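SsfS6 (Streptomyces sp. SF2575, PDB 4FZR) belongs to the erythromycin biosynthesis protein CIII-like family and adopts the two-domain GT-B fold built from two parallel-stranded sheets. Local coordinates at residues M16-I21 against A42-L47; W122-V127 against L143-I148. All blocks are in the same frame, centred on the assembly; numbering follows the deposited sequence.

Contact 1: residues M16-I21 against A42-L47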
loop_
_atom_site.group_PDB
_atom_site.type_symbol
_atom_site.label_atom_id
_atom_site.label_comp_id
_atom_site.label_asym_id
_atom_site.label_seq_id
_atom_site.Cartn_x
_atom_site.Cartn_y
_atom_site.Cartn_z
HETATM N N MSE A 16 17.451 5.348 0.188
HETATM C CA MSE A 16 17.903 4.133 0.852
HETATM C C MSE A 16 17.277 2.893 0.221
HETATM O O MSE A 16 16.277 2.979 -0.491
HETATM C CB MSE A 16 17.565 4.192 2.341
HETATM C CG MSE A 16 18.746 4.527 3.221
HETATM SE SE MSE A 16 18.273 4.590 5.118
HETATM C CE MSE A 16 17.135 6.168 5.118
ATOM N N ARG A 17 17.874 1.741 0.501
ATOM C CA ARG A 17 17.373 0.467 0.004
ATOM C C ARG A 17 17.112 -0.430 1.210
ATOM O O ARG A 17 18.050 -0.872 1.872
ATOM C CB ARG A 17 18.404 -0.166 -0.930
ATOM C CG ARG A 17 17.852 -0.767 -2.208
ATOM C CD ARG A 17 18.976 -0.916 -3.220
ATOM N NE ARG A 17 18.558 -1.570 -4.457
ATOM C CZ ARG A 17 18.173 -0.933 -5.562
ATOM N NH1 ARG A 17 18.140 0.395 -5.606
ATOM N NH2 ARG A 17 17.819 -1.630 -6.632
ATOM N N ILE A 18 15.839 -0.685 1.505
ATOM C CA ILE A 18 15.480 -1.465 2.689
ATOM C C ILE A 18 14.848 -2.800 2.320
ATOM O O ILE A 18 13.813 -2.855 1.653
ATOM C CB ILE A 18 14.517 -0.699 3.637
ATOM C CG1 ILE A 18 15.060 0.698 3.940
ATOM C CG2 ILE A 18 14.299 -1.479 4.936
ATOM C CD1 ILE A 18 14.545 1.762 2.999
ATOM N N LEU A 19 15.499 -3.876 2.749
ATOM C CA LEU A 19 14.945 -5.212 2.622
ATOM C C LEU A 19 14.109 -5.543 3.864
ATOM O O LEU A 19 14.635 -5.633 4.975
ATOM C CB LEU A 19 16.072 -6.232 2.442
ATOM C CG LEU A 19 15.654 -7.699 2.295
ATOM C CD1 LEU A 19 14.666 -7.887 1.154
ATOM C CD2 LEU A 19 16.871 -8.588 2.093
ATOM N N VAL A 20 12.803 -5.702 3.675
ATOM C CA VAL A 20 11.910 -6.092 4.761
ATOM C C VAL A 20 11.800 -7.610 4.801
ATOM O O VAL A 20 11.271 -8.225 3.876
ATOM C CB VAL A 20 10.502 -5.487 4.588
ATOM C CG1 VAL A 20 9.662 -5.721 5.843
ATOM C CG2 VAL A 20 10.605 -4.001 4.276
ATOM N N ILE A 21 12.315 -8.216 5.867
ATOM C CA ILE A 21 12.317 -9.669 5.985
ATOM C C ILE A 21 11.203 -10.127 6.922
ATOM O O ILE A 21 11.261 -9.897 8.130
ATOM C CB ILE A 21 13.697 -10.187 6.446
ATOM C CG1 ILE A 21 14.725 -9.942 5.333
ATOM C CG2 ILE A 21 13.626 -11.668 6.805
ATOM C CD1 ILE A 21 16.129 -10.380 5.657
ATOM N N ALA A 42 8.650 8.014 1.742
ATOM C CA ALA A 42 9.776 8.910 1.976
ATOM C C ALA A 42 10.867 8.718 0.925
ATOM O O ALA A 42 12.021 9.081 1.147
ATOM C CB ALA A 42 10.343 8.689 3.368
ATOM N N GLY A 43 10.500 8.131 -0.210
ATOM C CA GLY A 43 11.390 8.067 -1.353
ATOM C C GLY A 43 12.334 6.879 -1.362
ATOM O O GLY A 43 13.110 6.712 -2.303
ATOM N N HIS A 44 12.272 6.048 -0.327
ATOM C CA HIS A 44 13.187 4.915 -0.218
ATOM C C HIS A 44 12.709 3.722 -1.046
ATOM O O HIS A 44 11.554 3.666 -1.465
ATOM C CB HIS A 44 13.373 4.528 1.251
ATOM C CG HIS A 44 13.738 5.687 2.125
ATOM N ND1 HIS A 44 14.904 6.403 1.964
ATOM C CD2 HIS A 44 13.079 6.269 3.156
ATOM C CE1 HIS A 44 14.953 7.370 2.862
ATOM N NE2 HIS A 44 13.860 7.310 3.599
ATOM N N GLU A 45 13.616 2.786 -1.300
ATOM C CA GLU A 45 13.291 1.603 -2.082
ATOM C C GLU A 45 13.061 0.415 -1.153
ATOM O O GLU A 45 13.873 0.151 -0.265
ATOM C CB GLU A 45 14.423 1.299 -3.061
ATOM C CG GLU A 45 14.043 0.304 -4.134
ATOM C CD GLU A 45 15.032 0.284 -5.286
ATOM O OE1 GLU A 45 15.776 1.276 -5.453
ATOM O OE2 GLU A 45 15.061 -0.725 -6.024
ATOM N N VAL A 46 11.959 -0.303 -1.359
ATOM C CA VAL A 46 11.571 -1.377 -0.449
ATOM C C VAL A 46 11.314 -2.692 -1.179
ATOM O O VAL A 46 10.713 -2.718 -2.252
ATOM C CB VAL A 46 10.311 -0.993 0.365
ATOM C CG1 VAL A 46 9.729 -2.210 1.079
ATOM C CG2 VAL A 46 10.638 0.111 1.360
ATOM N N LEU A 47 11.782 -3.783 -0.585
ATOM C CA LEU A 47 11.488 -5.117 -1.083
ATOM C C LEU A 47 11.146 -6.018 0.101
ATOM O O LEU A 47 11.959 -6.201 1.009
ATOM C CB LEU A 47 12.683 -5.679 -1.857
ATOM C CG LEU A 47 12.510 -7.071 -2.476
ATOM C CD1 LEU A 47 11.334 -7.107 -3.436
ATOM C CD2 LEU A 47 13.779 -7.496 -3.189
#
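R17, I18 and L19 pair with E45, V46 and L47 in a parallel beta ladder, the first two strands of the Rossmann-like N-terminal half of the GT-B fold, joined through helix 33-41. Backbone bonds run back and forth between the strands: M16 O accepts from E45 N, E45 O from I18 N, I18 O from L47 N, and L47 O from V20 N, the last the least straight. G43 leads into the second strand; its positive phi suits glycine and makes it the C' residue of the Schellman motif that closes helix 33-41. On the face shared by R17, L19, E45 and L47, the arginine and glutamate rise side by side. E45 extends with CG anti to its backbone N (chi1 -166°), which carries the carboxylate over one face of the guanidinium, the two planes 63° apart. A salt bridge joins R17 NH1 to E45 OE1, modelled at a doubtfully short 2.5 Å, and R17 NH2 lies 3.0 Å from E45 OE2. W122 packs on this face too, making a cation-pi contact with R17. L19 CD1 reaches to 4.2 Å from L47 CB, a fitting place for two branched apolar side chains beneath helix 93-122. The face of I18 and V46 packs against L39 of helix 33-41, and V20 CG2 meets V46 CG1 at 3.8 Å. At the strand entrance, H44 sends NE2 to a hydrogen bond with E396 OE1. Selenomethionine M16 runs alongside the imidazole, and its chain bends at chi3 (-68°) to bring CE within 3.4 Å of H44 CE1.

Contact 2: residues W122-V127 against L143-I148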
loop_
_atom_site.group_PDB
_atom_site.type_symbol
_atom_site.label_atom_id
_atom_site.label_comp_id
_atom_site.label_asym_id
_atom_site.label_seq_id
_atom_site.Cartn_x
_atom_site.Cartn_y
_atom_site.Cartn_z
ATOM N N TRP A 122 20.657 -7.741 -4.336
ATOM C CA TRP A 122 19.890 -6.500 -4.232
ATOM C C TRP A 122 20.649 -5.408 -3.483
ATOM O O TRP A 122 20.434 -4.220 -3.725
ATOM C CB TRP A 122 18.548 -6.772 -3.551
ATOM C CG TRP A 122 17.510 -5.728 -3.818
ATOM C CD1 TRP A 122 16.990 -5.384 -5.030
ATOM C CD2 TRP A 122 16.849 -4.904 -2.847
ATOM N NE1 TRP A 122 16.050 -4.392 -4.877
ATOM C CE2 TRP A 122 15.946 -4.081 -3.548
ATOM C CE3 TRP A 122 16.936 -4.781 -1.458
ATOM C CZ2 TRP A 122 15.137 -3.147 -2.907
ATOM C CZ3 TRP A 122 16.132 -3.852 -0.824
ATOM C CH2 TRP A 122 15.242 -3.048 -1.548
ATOM N N LYS A 123 21.527 -5.814 -2.570
ATOM C CA LYS A 123 22.388 -4.880 -1.844
ATOM C C LYS A 123 21.608 -3.825 -1.058
ATOM O O LYS A 123 21.623 -2.646 -1.406
ATOM C CB LYS A 123 23.355 -4.195 -2.811
ATOM C CG LYS A 123 24.495 -5.084 -3.270
ATOM C CD LYS A 123 25.162 -4.529 -4.519
ATOM C CE LYS A 123 24.338 -4.812 -5.769
ATOM N NZ LYS A 123 25.002 -4.326 -7.013
ATOM N N PRO A 124 20.927 -4.251 0.013
ATOM C CA PRO A 124 20.235 -3.307 0.894
ATOM C C PRO A 124 21.182 -2.543 1.806
ATOM O O PRO A 124 22.247 -3.039 2.164
ATOM C CB PRO A 124 19.322 -4.210 1.727
ATOM C CG PRO A 124 19.975 -5.533 1.706
ATOM C CD PRO A 124 20.645 -5.648 0.372
ATOM N N ASP A 125 20.780 -1.330 2.165
ATOM C CA ASP A 125 21.487 -0.554 3.169
ATOM C C ASP A 125 20.963 -0.934 4.544
ATOM O O ASP A 125 21.629 -0.726 5.554
ATOM C CB ASP A 125 21.259 0.946 2.959
ATOM C CG ASP A 125 21.351 1.363 1.505
ATOM O OD1 ASP A 125 22.316 0.962 0.826
ATOM O OD2 ASP A 125 20.455 2.102 1.052
ATOM N N LEU A 126 19.758 -1.494 4.575
ATOM C CA LEU A 126 19.029 -1.653 5.821
ATOM C C LEU A 126 18.123 -2.874 5.772
ATOM O O LEU A 126 17.564 -3.200 4.725
ATOM C CB LEU A 126 18.186 -0.400 6.064
ATOM C CG LEU A 126 17.846 0.022 7.492
ATOM C CD1 LEU A 126 19.017 -0.177 8.425
ATOM C CD2 LEU A 126 17.443 1.483 7.465
ATOM N N VAL A 127 17.990 -3.549 6.909
ATOM C CA VAL A 127 17.030 -4.634 7.050
ATOM C C VAL A 127 15.972 -4.227 8.065
ATOM O O VAL A 127 16.296 -3.851 9.188
ATOM C CB VAL A 127 17.698 -5.955 7.512
ATOM C CG1 VAL A 127 16.645 -7.029 7.759
ATOM C CG2 VAL A 127 18.704 -6.441 6.481
ATOM N N LEU A 143 26.036 -9.442 6.210
ATOM C CA LEU A 143 26.480 -8.448 5.233
ATOM C C LEU A 143 27.099 -7.229 5.907
ATOM O O LEU A 143 27.599 -6.327 5.236
ATOM C CB LEU A 143 25.311 -7.976 4.363
ATOM C CG LEU A 143 24.551 -8.985 3.502
ATOM C CD1 LEU A 143 23.534 -8.244 2.645
ATOM C CD2 LEU A 143 25.487 -9.807 2.632
ATOM N N GLY A 144 27.046 -7.192 7.234
ATOM C CA GLY A 144 27.559 -6.058 7.981
ATOM C C GLY A 144 26.797 -4.773 7.706
ATOM O O GLY A 144 27.399 -3.743 7.399
ATOM N N ILE A 145 25.473 -4.836 7.811
ATOM C CA ILE A 145 24.626 -3.654 7.660
ATOM C C ILE A 145 23.664 -3.558 8.842
ATOM O O ILE A 145 23.349 -4.567 9.473
ATOM C CB ILE A 145 23.818 -3.687 6.341
ATOM C CG1 ILE A 145 22.819 -4.849 6.349
ATOM C CG2 ILE A 145 24.760 -3.758 5.137
ATOM C CD1 ILE A 145 22.030 -4.976 5.071
ATOM N N PRO A 146 23.203 -2.337 9.157
ATOM C CA PRO A 146 22.286 -2.129 10.286
ATOM C C PRO A 146 20.918 -2.767 10.051
ATOM O O PRO A 146 20.548 -3.003 8.905
ATOM C CB PRO A 146 22.158 -0.601 10.359
ATOM C CG PRO A 146 22.559 -0.110 9.009
ATOM C CD PRO A 146 23.570 -1.074 8.496
ATOM N N TRP A 147 20.180 -3.049 11.120
ATOM C CA TRP A 147 18.827 -3.573 10.973
ATOM C C TRP A 147 17.882 -2.933 11.982
ATOM O O TRP A 147 18.311 -2.432 13.019
ATOM C CB TRP A 147 18.805 -5.103 11.096
ATOM C CG TRP A 147 19.182 -5.622 12.444
ATOM C CD1 TRP A 147 20.435 -5.687 12.979
ATOM C CD2 TRP A 147 18.296 -6.172 13.429
ATOM N NE1 TRP A 147 20.385 -6.235 14.237
ATOM C CE2 TRP A 147 19.084 -6.541 14.537
ATOM C CE3 TRP A 147 16.915 -6.382 13.481
ATOM C CZ2 TRP A 147 18.535 -7.109 15.687
ATOM C CZ3 TRP A 147 16.371 -6.945 14.623
ATOM C CH2 TRP A 147 17.181 -7.303 15.710
ATOM N N ILE A 148 16.595 -2.943 11.660
ATOM C CA ILE A 148 15.585 -2.342 12.515
ATOM C C ILE A 148 14.608 -3.409 12.980
ATOM O O ILE A 148 14.210 -4.284 12.211
ATOM C CB ILE A 148 14.837 -1.220 11.780
ATOM C CG1 ILE A 148 15.773 -0.032 11.567
ATOM C CG2 ILE A 148 13.614 -0.780 12.570
ATOM C CD1 ILE A 148 15.617 0.620 10.227
#
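I145 CD1 sits at the apolar centre, 4.0 Å from P124 CG and 3.9 Å from V127 CG2, and the isoleucine crosses both side chains at about a right angle. Its CG1 lies between backbone N and carbonyl carbon (chi1 65°), the crowded position, which carries the extended chain's CD1 to P124 and V127, closest to P124 O at 3.5 Å. L143 CD1 adds a looser touch at P124 CD, while V127 CB meets W147 CB at 3.8 Å before the indole leads away to bond through NE1 to P181 O. On the other face of the sheet, L126 spreads its two methyls: CD1 packs at 3.6 Å on P146 CG, and CD2 lies 3.4 Å from I148 CD1. Branched aliphatic side chains suit the buried L126, V127 and I148; each proline ring offers its CG methylene, and proline's fixed phi (-75° in P124, -67° in P146) suits the extended entry to a strand. Outward comes the polar backbone. V127 is gripped at both ends: its N donates to P146 O at 3.3 Å, in the carbonyl plane, and its O accepts from I148 N at 2.7 Å, nearly along the C=O axis. The CB of D125 points away from 143-148, and its OD2 takes a hydrogen bond from R17 N. Strand 126-130, helix 135-143 and strand 147-150 thus form a beta-alpha-beta unit, with the parallel pairing expected of a Rossmann-like sheet.

The centres of contacts 1 and 2 lie about 10 Å apart in the seven-stranded parallel sheet of the N-terminal half. They come in series along the chain, contact 1 closing before contact 2 opens, and helix 93-122 runs directly into contact 2 at W122. In the sheet, strand 17-21 sits between 45-51 and 126-130, and 147-150 follows, so the two contacts meet at the neighbouring strands 17-21 and 126-130. There L19 N lies 2.9 Å from L126 O in a probable hydrogen bond. The strand order changes direction at this place, as in Rossmann-like domains: contact 1 builds the sheet one way from its first strand and contact 2 the other.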